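Long-range contacts in putative glutathione-regulated potassium-efflux system protein KefB (Vibrio parahaemolyticus RIMD 2210633, PDB 3C85), which probably works as a monovalent cation:proton antiporter of the CPA2 family, here represented by its TrkA-N domain, a nucleotide-binding Rossmann fold that binds AMP: residues 54-59 / 82-87; 42-47 / 64-69; 133-138 / 151-156; 138-143 / 157-162; 34-39 / 99-104. One frame throughout, in Å; residues are numbered along the deposited sequence.

Contact 1. Residues 54-59 / 82-87; sequences AYDELR and EGRNVI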
# COMPACT_ATOMS: atom_id res chain seq x y z
N ALA A 54 -1.56 -5.93 -7.11
CA ALA A 54 -2.98 -6.06 -7.41
C ALA A 54 -3.29 -7.33 -8.23
O ALA A 54 -4.22 -8.13 -7.91
CB ALA A 54 -3.48 -4.77 -8.14
N TYR A 55 -2.51 -7.52 -9.29
CA TYR A 55 -2.65 -8.72 -10.16
C TYR A 55 -2.61 -9.99 -9.30
O TYR A 55 -3.47 -10.87 -9.40
CB TYR A 55 -1.49 -8.76 -11.17
CG TYR A 55 -1.59 -9.89 -12.18
CD1 TYR A 55 -1.98 -9.64 -13.50
CD2 TYR A 55 -1.34 -11.23 -11.79
CE1 TYR A 55 -2.07 -10.72 -14.42
CE2 TYR A 55 -1.45 -12.26 -12.67
CZ TYR A 55 -1.83 -12.03 -13.97
OH TYR A 55 -1.91 -13.13 -14.80
N ASP A 56 -1.59 -10.07 -8.44
CA ASP A 56 -1.37 -11.27 -7.63
C ASP A 56 -2.45 -11.46 -6.56
O ASP A 56 -2.89 -12.60 -6.29
CB ASP A 56 -0.00 -11.18 -7.01
CG ASP A 56 1.09 -11.54 -7.99
OD1 ASP A 56 0.79 -11.82 -9.18
OD2 ASP A 56 2.25 -11.51 -7.56
N GLU A 57 -2.87 -10.36 -5.94
CA GLU A 57 -3.98 -10.39 -4.98
C GLU A 57 -5.33 -10.84 -5.61
O GLU A 57 -6.04 -11.67 -5.05
CB GLU A 57 -4.09 -9.03 -4.31
CG GLU A 57 -5.25 -8.88 -3.33
CD GLU A 57 -5.03 -9.68 -2.06
OE1 GLU A 57 -3.86 -10.01 -1.73
OE2 GLU A 57 -6.03 -9.98 -1.40
N LEU A 58 -5.65 -10.30 -6.77
CA LEU A 58 -6.81 -10.80 -7.55
C LEU A 58 -6.64 -12.27 -7.97
O LEU A 58 -7.61 -13.04 -7.91
CB LEU A 58 -7.05 -9.94 -8.80
CG LEU A 58 -7.43 -8.47 -8.56
CD1 LEU A 58 -7.31 -7.62 -9.83
CD2 LEU A 58 -8.84 -8.39 -7.95
N ARG A 59 -5.45 -12.66 -8.44
CA ARG A 59 -5.25 -14.07 -8.83
C ARG A 59 -5.53 -15.01 -7.64
O ARG A 59 -6.14 -16.06 -7.81
CB ARG A 59 -3.86 -14.31 -9.40
CG ARG A 59 -3.61 -15.79 -9.75
CD ARG A 59 -2.15 -16.10 -10.08
NE ARG A 59 -1.72 -15.56 -11.38
CZ ARG A 59 -1.69 -16.21 -12.54
NH1 ARG A 59 -1.26 -15.57 -13.64
NH2 ARG A 59 -2.09 -17.50 -12.64
N GLU A 82 7.15 -15.44 -15.58
CA GLU A 82 6.61 -15.74 -14.26
C GLU A 82 5.14 -16.23 -14.29
O GLU A 82 4.55 -16.46 -13.25
CB GLU A 82 6.80 -14.54 -13.30
CG GLU A 82 8.26 -14.27 -12.92
CD GLU A 82 8.53 -12.90 -12.25
OE1 GLU A 82 7.61 -12.20 -11.78
OE2 GLU A 82 9.70 -12.51 -12.18
N GLY A 83 4.56 -16.40 -15.48
CA GLY A 83 3.20 -16.96 -15.59
C GLY A 83 2.07 -15.93 -15.65
O GLY A 83 0.90 -16.31 -15.77
N ARG A 84 2.41 -14.64 -15.58
CA ARG A 84 1.40 -13.58 -15.59
C ARG A 84 1.00 -13.19 -17.04
O ARG A 84 1.83 -13.20 -17.94
CB ARG A 84 1.91 -12.35 -14.85
CG ARG A 84 2.15 -12.55 -13.36
CD ARG A 84 2.35 -11.19 -12.68
NE ARG A 84 2.78 -11.40 -11.31
CZ ARG A 84 4.04 -11.52 -10.93
NH1 ARG A 84 5.02 -11.41 -11.82
NH2 ARG A 84 4.34 -11.76 -9.66
N ASN A 85 -0.29 -12.91 -17.27
CA ASN A 85 -0.74 -12.45 -18.60
C ASN A 85 -0.49 -10.97 -18.69
O ASN A 85 -1.29 -10.16 -18.20
CB ASN A 85 -2.21 -12.76 -18.90
CG ASN A 85 -2.46 -14.25 -19.12
OD1 ASN A 85 -1.54 -15.06 -19.07
ND2 ASN A 85 -3.72 -14.60 -19.35
N VAL A 86 0.64 -10.61 -19.28
CA VAL A 86 1.03 -9.22 -19.41
C VAL A 86 1.50 -8.97 -20.84
O VAL A 86 2.29 -9.74 -21.38
CB VAL A 86 2.14 -8.82 -18.38
CG1 VAL A 86 2.59 -7.35 -18.61
CG2 VAL A 86 1.59 -8.96 -16.97
N ILE A 87 0.98 -7.93 -21.46
CA ILE A 87 1.40 -7.59 -22.80
C ILE A 87 2.02 -6.21 -22.79
O ILE A 87 1.71 -5.39 -21.90
CB ILE A 87 0.22 -7.72 -23.82
CG1 ILE A 87 -0.93 -6.77 -23.47
CG2 ILE A 87 -0.29 -9.19 -23.89
CD1 ILE A 87 -1.97 -6.68 -24.59
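Tyr55 and Arg84 meet with their flat groups almost perpendicular: ring and guanidinium planes stand 84° apart, and it is the aliphatic part of the arginine that lies on the ring. Arg84 CD sits over one face in a CH-pi contact, 4.1 Å from the centroid of the Tyr55 ring. The arginine chain runs extended from CG to NE, which carries its guanidinium past the ring to Asp56. There it grips the carboxylate side-on, the two planes only 25° apart. Arg84 NE reaches Asp56 OD1 at 2.9 Å and Arg84 NH2 reaches Asp56 OD2 at 3.0 Å, each oxygen using its syn lone pair. On its other side Arg84 NH1 bridges to Glu82 OE1 at 2.7 Å, so two carboxylates hold the group in its plane. Tyr55, with CG anti to its backbone N (chi1 -176°), pushes its hydroxyl to the backbone beyond: Asn85 N donates to Tyr55 OH at 3.0 Å, nearly straight. Arg59 NH1 adds weak bonds to that hydroxyl and to Gly83 O, where a Schellman motif ends helix 73-81. Helix 49-62 is thereby tied to the turn between helix 73-81 and strand 86-88, the edge strand beside 66-70.

Contact 2. Residues 42-47 / 64-69; sequences VLILGM and KISLGI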
# COMPACT_ATOMS: atom_id res chain seq x y z
N VAL A 42 -10.49 -8.12 -15.85
CA VAL A 42 -9.80 -6.96 -15.24
C VAL A 42 -8.67 -6.58 -16.18
O VAL A 42 -7.94 -7.45 -16.63
CB VAL A 42 -9.21 -7.30 -13.82
CG1 VAL A 42 -8.55 -6.06 -13.19
CG2 VAL A 42 -10.30 -7.82 -12.88
N LEU A 43 -8.57 -5.30 -16.53
CA LEU A 43 -7.42 -4.78 -17.25
C LEU A 43 -6.60 -4.00 -16.23
O LEU A 43 -7.14 -3.13 -15.55
CB LEU A 43 -7.90 -3.84 -18.33
CG LEU A 43 -7.08 -3.45 -19.53
CD1 LEU A 43 -6.44 -4.65 -20.27
CD2 LEU A 43 -8.08 -2.76 -20.47
N ILE A 44 -5.32 -4.34 -16.08
CA ILE A 44 -4.47 -3.61 -15.10
C ILE A 44 -3.46 -2.78 -15.90
O ILE A 44 -2.60 -3.29 -16.56
CB ILE A 44 -3.75 -4.55 -14.12
CG1 ILE A 44 -4.82 -5.41 -13.39
CG2 ILE A 44 -2.88 -3.74 -13.12
CD1 ILE A 44 -4.22 -6.42 -12.45
N LEU A 45 -3.61 -1.48 -15.87
CA LEU A 45 -2.74 -0.65 -16.70
C LEU A 45 -1.53 -0.24 -15.86
O LEU A 45 -1.64 0.64 -14.98
CB LEU A 45 -3.52 0.57 -17.16
CG LEU A 45 -4.79 0.28 -18.00
CD1 LEU A 45 -5.48 1.59 -18.37
CD2 LEU A 45 -4.39 -0.49 -19.26
N GLY A 46 -0.37 -0.84 -16.13
CA GLY A 46 0.85 -0.50 -15.36
C GLY A 46 1.10 -1.74 -14.57
O GLY A 46 0.24 -2.13 -13.77
N MSE A 47 2.24 -2.39 -14.79
CA MSE A 47 2.61 -3.58 -14.01
C MSE A 47 3.96 -3.40 -13.32
O MSE A 47 4.82 -4.30 -13.33
CB MSE A 47 2.60 -4.85 -14.90
CG MSE A 47 1.24 -5.25 -15.31
SE MSE A 47 0.11 -5.95 -13.89
CE MSE A 47 1.17 -7.53 -13.42
N LYS A 64 -7.33 -16.64 -12.72
CA LYS A 64 -6.66 -15.94 -13.81
C LYS A 64 -7.61 -15.00 -14.60
O LYS A 64 -7.99 -15.27 -15.75
CB LYS A 64 -6.06 -17.02 -14.72
CG LYS A 64 -5.32 -16.58 -15.98
CD LYS A 64 -3.83 -16.41 -15.72
CE LYS A 64 -3.04 -16.96 -16.88
NZ LYS A 64 -1.58 -16.78 -16.77
N ILE A 65 -7.96 -13.87 -14.00
CA ILE A 65 -9.01 -12.99 -14.52
C ILE A 65 -8.48 -11.67 -15.06
O ILE A 65 -9.28 -10.83 -15.56
CB ILE A 65 -10.05 -12.68 -13.44
CG1 ILE A 65 -9.40 -12.03 -12.21
CG2 ILE A 65 -10.77 -13.95 -13.05
CD1 ILE A 65 -10.43 -11.25 -11.32
N SER A 66 -7.16 -11.49 -14.95
CA SER A 66 -6.57 -10.19 -15.29
C SER A 66 -5.66 -10.20 -16.50
O SER A 66 -5.03 -11.22 -16.78
CB SER A 66 -5.76 -9.62 -14.11
OG SER A 66 -6.52 -9.49 -12.92
N LEU A 67 -5.57 -9.05 -17.17
CA LEU A 67 -4.60 -8.78 -18.24
C LEU A 67 -3.85 -7.49 -17.87
O LEU A 67 -4.45 -6.44 -17.71
CB LEU A 67 -5.32 -8.60 -19.58
CG LEU A 67 -4.40 -8.20 -20.74
CD1 LEU A 67 -3.34 -9.31 -21.04
CD2 LEU A 67 -5.24 -7.89 -22.03
N GLY A 68 -2.52 -7.59 -17.75
CA GLY A 68 -1.69 -6.44 -17.41
C GLY A 68 -1.18 -5.83 -18.69
O GLY A 68 -0.90 -6.55 -19.64
N ILE A 69 -1.11 -4.50 -18.72
CA ILE A 69 -0.54 -3.74 -19.83
C ILE A 69 0.66 -2.98 -19.25
O ILE A 69 0.53 -2.31 -18.22
CB ILE A 69 -1.58 -2.72 -20.43
CG1 ILE A 69 -2.92 -3.41 -20.75
CG2 ILE A 69 -0.94 -1.89 -21.58
CD1 ILE A 69 -2.87 -4.62 -21.66
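Ile69 is the side chain to follow, since it reaches two leucines of the neighbouring strand. Its CB lies 3.8 Å from Leu45 CD2. One atom further out, Ile69 CG1 touches both Leu45 CD2, at 3.6 Å, and Leu43 CD1. CG1 is anti to the carbonyl carbon and chi2 is -55°, a bend that brings the tip, Ile69 CD1, back to 3.8 Å from Leu43 CD1. Leu45 lies alongside Ile69, pointing the same way, whereas Leu43 crosses it obliquely and also touches Leu67 CD2. This leucine-isoleucine face is covered by Phe96 and Trp97 of helix 94-98. The other face carries Val42, Ser66 and Ile44; here Ile44 CD1 rests against the serine's CB and OG, and Tyr55 and Leu58 of helix 49-62 lie over it. Between the faces runs a ladder of five backbone bonds, straightest at Ile44 N to Leu67 O (2.8 Å, 172°) and ending with Gly46 N on Ile69 O at 2.7 Å. Beyond it the selenomethionine Met47, with CG anti to its carbonyl carbon (chi1 -70°), sets CG 3.8 Å from Gly68 CA, and a bend at chi2 keeps SE close to the same glycine. Two parallel strands joined through helix 49-62 make the first beta-alpha-beta unit of a Rossmann fold; Gly46 is the first glycine of a sequence consistent with the GxGxxG turn of such folds, and Met47 N bonds to Glu70, an AMP-binding residue.

Contact 3. Residues 133-138 / 151-156; sequences GQIAAI and SGVDAA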
# COMPACT_ATOMS: atom_id res chain seq x y z
N GLY A 133 -17.48 -0.59 -18.03
CA GLY A 133 -17.45 -1.07 -16.68
C GLY A 133 -16.94 -0.05 -15.70
O GLY A 133 -17.06 1.12 -15.89
N GLN A 134 -16.36 -0.56 -14.64
CA GLN A 134 -15.91 0.25 -13.53
C GLN A 134 -14.42 0.53 -13.67
O GLN A 134 -13.73 -0.15 -14.35
CB GLN A 134 -16.25 -0.43 -12.22
CG GLN A 134 -17.73 -0.75 -12.05
CD GLN A 134 -18.09 -1.25 -10.71
OE1 GLN A 134 -18.64 -0.53 -9.92
NE2 GLN A 134 -17.79 -2.47 -10.45
N ILE A 135 -13.97 1.57 -13.03
CA ILE A 135 -12.59 1.95 -13.06
C ILE A 135 -12.17 2.35 -11.66
O ILE A 135 -12.87 3.05 -11.00
CB ILE A 135 -12.38 3.12 -13.96
CG1 ILE A 135 -12.88 2.85 -15.36
CG2 ILE A 135 -11.00 3.51 -13.97
CD1 ILE A 135 -12.98 4.07 -16.20
N ALA A 136 -11.03 1.85 -11.23
CA ALA A 136 -10.40 2.26 -10.00
C ALA A 136 -8.98 2.75 -10.21
O ALA A 136 -8.32 2.35 -11.10
CB ALA A 136 -10.45 1.24 -9.01
N ALA A 137 -8.57 3.66 -9.37
CA ALA A 137 -7.29 4.36 -9.51
C ALA A 137 -6.58 4.49 -8.17
O ALA A 137 -7.20 4.39 -7.09
CB ALA A 137 -7.52 5.70 -10.13
N ILE A 138 -5.28 4.71 -8.23
CA ILE A 138 -4.49 4.85 -7.04
C ILE A 138 -3.55 5.99 -7.29
O ILE A 138 -3.08 6.14 -8.36
CB ILE A 138 -3.74 3.56 -6.70
CG1 ILE A 138 -3.29 3.51 -5.25
CG2 ILE A 138 -2.65 3.28 -7.66
CD1 ILE A 138 -2.94 2.18 -4.81
N SER A 151 -12.97 13.12 -12.74
CA SER A 151 -12.80 12.79 -14.15
C SER A 151 -13.58 11.55 -14.52
O SER A 151 -13.72 11.24 -15.68
CB SER A 151 -11.32 12.60 -14.51
OG SER A 151 -10.63 13.84 -14.40
N GLY A 152 -14.12 10.84 -13.53
CA GLY A 152 -14.98 9.70 -13.82
C GLY A 152 -14.59 8.33 -13.30
O GLY A 152 -15.22 7.36 -13.71
N VAL A 153 -13.58 8.20 -12.43
CA VAL A 153 -13.29 6.85 -11.90
C VAL A 153 -14.33 6.54 -10.82
O VAL A 153 -14.88 7.47 -10.22
CB VAL A 153 -11.83 6.64 -11.35
CG1 VAL A 153 -10.73 7.08 -12.38
CG2 VAL A 153 -11.62 7.27 -10.01
N ASP A 154 -14.58 5.26 -10.56
CA ASP A 154 -15.56 4.83 -9.54
C ASP A 154 -15.01 4.79 -8.10
O ASP A 154 -15.76 5.01 -7.11
CB ASP A 154 -16.15 3.49 -9.93
CG ASP A 154 -16.82 3.53 -11.33
OD1 ASP A 154 -17.96 3.98 -11.42
OD2 ASP A 154 -16.21 3.12 -12.33
N ALA A 155 -13.73 4.49 -7.96
CA ALA A 155 -13.09 4.41 -6.65
C ALA A 155 -11.66 4.88 -6.75
O ALA A 155 -11.01 4.58 -7.72
CB ALA A 155 -13.12 2.98 -6.12
N ALA A 156 -11.16 5.60 -5.74
CA ALA A 156 -9.80 6.11 -5.80
C ALA A 156 -9.13 5.93 -4.44
O ALA A 156 -9.71 6.34 -3.44
CB ALA A 156 -9.85 7.59 -6.19
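Hydrogen bonds to the backbone do most of the joining. Ala137 N donates to Ala155 O at 3.1 Å, with the donor in the carbonyl plane. Further back along the chains Ile135 O takes two N-H groups, Asp154 N at 2.8 Å and, weakly, Ala155 N at 3.5 Å. The most individual bond comes from a side chain: Asp154, its CB directed toward the other strand and CG anti to the carbonyl carbon, sets OD2 against Ile135 N at 2.8 Å and accepts through the anti lone pair, away from OD1. Asp154 thus pairs with Ile135 twice, by its own N-H and by its carboxylate, taking over the pairing before strand 155-158 begins. The same Asp154 OD2 lies against the start of Gln134, 3.1 Å from its CA and 3.6 Å from its CB.

Strands 134-139 and 155-158 are parallel, linked by helix 142-151 in a beta-alpha-beta unit at one end of the Rossmann-type sheet; Gly152 closes that helix with a Schellman motif just before the chain turns into its strand.

Apolar contacts divide between the two faces. On one, Val153 CG1 meets Ile135 CG2 at 3.9 Å, the two branched chains crossing at about a right angle, and the same methyl extends to Ala137 CB. Leu123 of helix 116-128 and Leu148 of helix 142-151 pack on this side. On the other, Ala136 CB and Ala155 CB stand 4.3 Å apart, methyl beside methyl; here the second subunit closes in, its Val171 packing on Ala136 and its Gln174 on Ala155.

Contact 4. Residues 138-143 / 157-162; sequences IAEYPD and FNIYSE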
# COMPACT_ATOMS: atom_id res chain seq x y z
N ILE A 138 -5.28 4.71 -8.23
CA ILE A 138 -4.49 4.85 -7.04
C ILE A 138 -3.55 5.99 -7.29
O ILE A 138 -3.08 6.14 -8.36
CB ILE A 138 -3.74 3.56 -6.70
CG1 ILE A 138 -3.29 3.51 -5.25
CG2 ILE A 138 -2.65 3.28 -7.66
CD1 ILE A 138 -2.94 2.18 -4.81
N ALA A 139 -3.34 6.82 -6.29
CA ALA A 139 -2.48 7.96 -6.42
C ALA A 139 -1.83 8.39 -5.09
O ALA A 139 -2.06 7.81 -4.09
CB ALA A 139 -3.21 9.09 -7.04
N GLU A 140 -1.04 9.43 -5.15
CA GLU A 140 -0.25 9.87 -4.02
C GLU A 140 -0.90 10.81 -3.01
O GLU A 140 -0.61 10.78 -1.86
CB GLU A 140 1.03 10.50 -4.51
CG GLU A 140 1.98 9.56 -5.06
CD GLU A 140 3.33 10.16 -5.15
OE1 GLU A 140 3.55 10.99 -6.01
OE2 GLU A 140 4.16 9.84 -4.31
N TYR A 141 -1.75 11.68 -3.53
CA TYR A 141 -2.24 12.83 -2.82
C TYR A 141 -3.75 13.01 -2.98
O TYR A 141 -4.28 12.68 -3.99
CB TYR A 141 -1.55 14.09 -3.30
CG TYR A 141 -0.05 14.11 -3.15
CD1 TYR A 141 0.54 14.19 -1.91
CD2 TYR A 141 0.76 14.10 -4.23
CE1 TYR A 141 1.92 14.23 -1.78
CE2 TYR A 141 2.11 14.14 -4.12
CZ TYR A 141 2.70 14.21 -2.89
OH TYR A 141 4.06 14.25 -2.77
N PRO A 142 -4.38 13.55 -1.95
CA PRO A 142 -5.84 13.75 -2.02
C PRO A 142 -6.27 14.53 -3.27
O PRO A 142 -7.25 14.14 -3.89
CB PRO A 142 -6.13 14.56 -0.76
CG PRO A 142 -5.09 14.08 0.23
CD PRO A 142 -3.84 13.92 -0.64
N ASP A 143 -5.53 15.57 -3.69
CA ASP A 143 -5.99 16.32 -4.89
C ASP A 143 -6.00 15.45 -6.15
O ASP A 143 -6.92 15.55 -6.99
CB ASP A 143 -5.33 17.72 -5.10
CG ASP A 143 -3.83 17.69 -5.18
OD1 ASP A 143 -3.21 16.59 -5.18
OD2 ASP A 143 -3.24 18.82 -5.20
N PHE A 157 -7.91 5.36 -4.40
CA PHE A 157 -7.28 5.01 -3.14
C PHE A 157 -5.91 5.58 -3.10
O PHE A 157 -5.31 5.87 -4.13
CB PHE A 157 -7.25 3.48 -3.00
CG PHE A 157 -8.63 2.90 -2.84
CD1 PHE A 157 -9.36 3.13 -1.66
CD2 PHE A 157 -9.20 2.16 -3.87
CE1 PHE A 157 -10.63 2.63 -1.51
CE2 PHE A 157 -10.49 1.64 -3.73
CZ PHE A 157 -11.20 1.87 -2.54
N ASN A 158 -5.41 5.81 -1.91
CA ASN A 158 -4.11 6.45 -1.79
C ASN A 158 -3.01 5.39 -1.68
O ASN A 158 -3.15 4.46 -0.87
CB ASN A 158 -4.10 7.31 -0.51
CG ASN A 158 -2.82 8.08 -0.36
OD1 ASN A 158 -1.78 7.49 0.01
ND2 ASN A 158 -2.87 9.39 -0.63
N ILE A 159 -1.95 5.50 -2.50
CA ILE A 159 -0.87 4.48 -2.53
C ILE A 159 -0.33 4.19 -1.11
O ILE A 159 -0.17 3.03 -0.70
CB ILE A 159 0.31 4.98 -3.38
CG1 ILE A 159 -0.07 5.08 -4.87
CG2 ILE A 159 1.59 4.10 -3.20
CD1 ILE A 159 0.98 5.82 -5.67
N TYR A 160 -0.06 5.25 -0.34
CA TYR A 160 0.60 5.10 0.97
C TYR A 160 -0.35 4.64 2.07
O TYR A 160 0.06 3.87 2.91
CB TYR A 160 1.34 6.39 1.36
CG TYR A 160 2.29 6.72 0.25
CD1 TYR A 160 3.49 6.00 0.10
CD2 TYR A 160 1.97 7.69 -0.69
CE1 TYR A 160 4.34 6.25 -0.95
CE2 TYR A 160 2.83 7.97 -1.75
CZ TYR A 160 4.00 7.23 -1.87
OH TYR A 160 4.80 7.51 -2.93
N SER A 161 -1.61 5.07 2.04
CA SER A 161 -2.63 4.53 2.96
C SER A 161 -2.81 3.05 2.77
O SER A 161 -2.86 2.28 3.74
CB SER A 161 -3.97 5.25 2.73
OG SER A 161 -3.82 6.64 2.98
N GLU A 162 -2.96 2.64 1.52
CA GLU A 162 -3.09 1.22 1.15
C GLU A 162 -1.86 0.42 1.58
O GLU A 162 -1.99 -0.69 2.12
CB GLU A 162 -3.34 1.08 -0.37
CG GLU A 162 -4.72 1.68 -0.81
CD GLU A 162 -5.90 1.10 -0.01
OE1 GLU A 162 -5.96 -0.14 0.19
OE2 GLU A 162 -6.78 1.89 0.42
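Ile138, Glu140 and Ile159 carry most of this contact, at the C-terminal ends of two parallel strands in a Rossmann-type sheet, where each chain leaves its strand for a helix. Ile138 has CG1 anti to its backbone N (chi1 -161°), which sends that branch across to the start of helix 159-175. Ile138 CG1 touches Ile159 CG1 at 3.6 Å, the two chains crossing at about a right angle, and Ile138 CD1 reaches on to Ile159 CA. Ile50 of helix 49-62 packs against both isoleucines. Ile159 is fixed by its backbone too: its N donates to Ala139 O at 2.8 Å, almost straight at 170° but from above the carbonyl plane. The far end of Ile159, CD1, lies 3.9 Å from Glu140 CG, the side chains running alongside each other.

Glu140 starts away from the other segment, yet its extended chain runs beside the Tyr160 ring, with CG 3.8 Å from Tyr160 CE2. Its backbone is held as well, Asn158 ND2 giving a weak bond to Glu140 O. The other branch of that amide, Asn158 OD1, caps helix 159-175 by accepting from Tyr160 N, weakly, and from Ser161 N at 3.2 Å. At the outer end Tyr160 OH donates to Glu140 OE2 at 2.8 Å, the carboxylate oxygen lying at the ring's edge and accepting through its anti lone pair.

Contact 5. Residues 34-39 / 99-104; sequences LINPGH and RILDTG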
# COMPACT_ATOMS: atom_id res chain seq x y z
N LEU A 34 -3.68 -6.75 -33.72
CA LEU A 34 -4.84 -6.51 -32.89
C LEU A 34 -4.62 -7.18 -31.54
O LEU A 34 -3.88 -8.16 -31.46
CB LEU A 34 -6.11 -7.00 -33.58
CG LEU A 34 -6.51 -6.16 -34.80
CD1 LEU A 34 -7.76 -6.72 -35.48
CD2 LEU A 34 -6.70 -4.68 -34.41
N ILE A 35 -5.22 -6.62 -30.50
CA ILE A 35 -5.15 -7.17 -29.16
C ILE A 35 -6.52 -7.68 -28.76
O ILE A 35 -7.46 -6.91 -28.60
CB ILE A 35 -4.65 -6.15 -28.11
CG1 ILE A 35 -3.21 -5.75 -28.44
CG2 ILE A 35 -4.75 -6.75 -26.67
CD1 ILE A 35 -2.75 -4.45 -27.76
N ASN A 36 -6.58 -9.00 -28.61
CA ASN A 36 -7.74 -9.68 -28.11
C ASN A 36 -7.55 -10.02 -26.61
O ASN A 36 -6.72 -10.86 -26.28
CB ASN A 36 -7.95 -10.94 -28.96
CG ASN A 36 -9.21 -11.71 -28.59
OD1 ASN A 36 -9.90 -11.39 -27.63
ND2 ASN A 36 -9.51 -12.72 -29.36
N PRO A 37 -8.32 -9.35 -25.71
CA PRO A 37 -8.10 -9.53 -24.27
C PRO A 37 -8.74 -10.84 -23.80
O PRO A 37 -8.63 -11.18 -22.64
CB PRO A 37 -8.81 -8.34 -23.65
CG PRO A 37 -9.91 -8.01 -24.65
CD PRO A 37 -9.42 -8.40 -25.99
N GLY A 38 -9.42 -11.53 -24.71
CA GLY A 38 -9.85 -12.88 -24.47
C GLY A 38 -10.86 -12.89 -23.35
O GLY A 38 -11.80 -12.10 -23.37
N HIS A 39 -10.66 -13.76 -22.36
CA HIS A 39 -11.58 -13.85 -21.21
C HIS A 39 -11.31 -12.89 -20.04
O HIS A 39 -12.04 -12.95 -19.01
CB HIS A 39 -11.60 -15.27 -20.65
CG HIS A 39 -12.00 -16.31 -21.64
ND1 HIS A 39 -13.31 -16.56 -21.98
CD2 HIS A 39 -11.26 -17.21 -22.34
CE1 HIS A 39 -13.36 -17.54 -22.86
NE2 HIS A 39 -12.12 -17.94 -23.10
N ARG A 99 -5.89 -0.79 -31.21
CA ARG A 99 -5.59 -2.20 -31.43
C ARG A 99 -6.53 -3.13 -30.68
O ARG A 99 -6.61 -4.30 -31.00
CB ARG A 99 -4.14 -2.50 -31.05
CG ARG A 99 -3.08 -1.81 -31.93
CD ARG A 99 -1.71 -1.87 -31.28
NE ARG A 99 -1.22 -3.25 -31.16
CZ ARG A 99 -0.23 -3.65 -30.35
NH1 ARG A 99 0.39 -2.77 -29.58
NH2 ARG A 99 0.14 -4.93 -30.32
N ILE A 100 -7.24 -2.62 -29.68
CA ILE A 100 -7.98 -3.47 -28.74
C ILE A 100 -9.41 -3.80 -29.19
O ILE A 100 -10.22 -2.91 -29.43
CB ILE A 100 -7.94 -2.92 -27.28
CG1 ILE A 100 -6.49 -2.90 -26.77
CG2 ILE A 100 -8.81 -3.77 -26.36
CD1 ILE A 100 -6.31 -2.28 -25.41
N LEU A 101 -9.71 -5.07 -29.25
CA LEU A 101 -11.00 -5.57 -29.65
C LEU A 101 -12.13 -5.16 -28.73
O LEU A 101 -12.08 -5.39 -27.55
CB LEU A 101 -10.97 -7.08 -29.72
CG LEU A 101 -10.08 -7.76 -30.76
CD1 LEU A 101 -8.72 -7.14 -30.80
CD2 LEU A 101 -10.01 -9.24 -30.68
N ASP A 102 -13.18 -4.59 -29.30
CA ASP A 102 -14.35 -4.19 -28.55
C ASP A 102 -15.09 -5.33 -27.91
O ASP A 102 -15.83 -5.13 -27.00
CB ASP A 102 -15.29 -3.32 -29.38
CG ASP A 102 -14.75 -1.94 -29.61
OD1 ASP A 102 -13.76 -1.54 -28.96
OD2 ASP A 102 -15.32 -1.23 -30.46
N THR A 103 -14.87 -6.53 -28.40
CA THR A 103 -15.43 -7.71 -27.80
C THR A 103 -14.59 -8.02 -26.59
O THR A 103 -13.39 -7.98 -26.67
CB THR A 103 -15.44 -8.92 -28.76
OG1 THR A 103 -14.11 -9.25 -29.14
CG2 THR A 103 -16.21 -8.61 -30.01
N GLY A 104 -15.23 -8.30 -25.47
CA GLY A 104 -14.53 -8.40 -24.21
C GLY A 104 -15.42 -8.40 -22.96
O GLY A 104 -16.38 -7.67 -22.79
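Ile35 lays its tip on the flat of the Arg99 guanidinium, CD1 standing 3.7 Å above the plane and over its centre. Two torsions set this up: the isoleucine's CG1 is anti to its carbonyl carbon and chi2 is 162°, so the chain is extended, while the arginine is bent at chi3 (65°), turning its flat end back over the isoleucine. The two chains cross obliquely. Arg99 is held from another direction as well, its NE donating to Gln33 O. Further in, Ile35 CB meets Ile100 CG1 at 4.0 Å.

Beneath these side chains the backbones form a single bridge between Ile35 and Ile100. Ile35 N donates to Arg99 O at 2.8 Å, almost straight at 176° although the donor stands well above the carbonyl plane. The return bond, Leu101 N to Ile35 O at 3.0 Å, is less certain, since Ile35 O and the Leu101 side chain are modelled too close together. Leu34 CD2 comes to 3.4 Å from Arg99 O, and the ring of Pro37 lies near Leu101 CB and Thr103 O. Asn36 turns its amide back on its own chain: Asn36 OD1 accepts from Gly38 N at 3.0 Å, an Asx turn that bends the segment just past the bridge.

The contact pins the N-terminal lead-in before strand 42-45 to the loop that follows helix 94-98, at the surface of the domain. Its chemistry is a short backbone pairing flanked by aliphatic groups, with the one charged group meeting the isoleucine through its face, which keeps the N-H edges of the guanidinium available for polar partners such as Gln33.

Contact 5 closes the longest loop, and contacts 1 and 2 are nested inside it; their own segments alternate along the chain. Contacts 3 and 4 follow, also interleaved, and share Ile138. All but contact 5 reach one parallel sheet, ordered 86-88, 66-70, 42-45, 108-111, 134-139, 155-158. Contacts 1 and 2, with centres 7 Å apart, build one half around helix 49-62; contacts 3 and 4, 13 Å apart, use the last two strands, with strand 108-111 between the halves. Contacts 4 and 5 lie farthest apart, about 30 Å between centres. Contacts 1 to 4 touch the second subunit, contact 5 does not, so the dimer engages both halves of this nucleotide-binding domain.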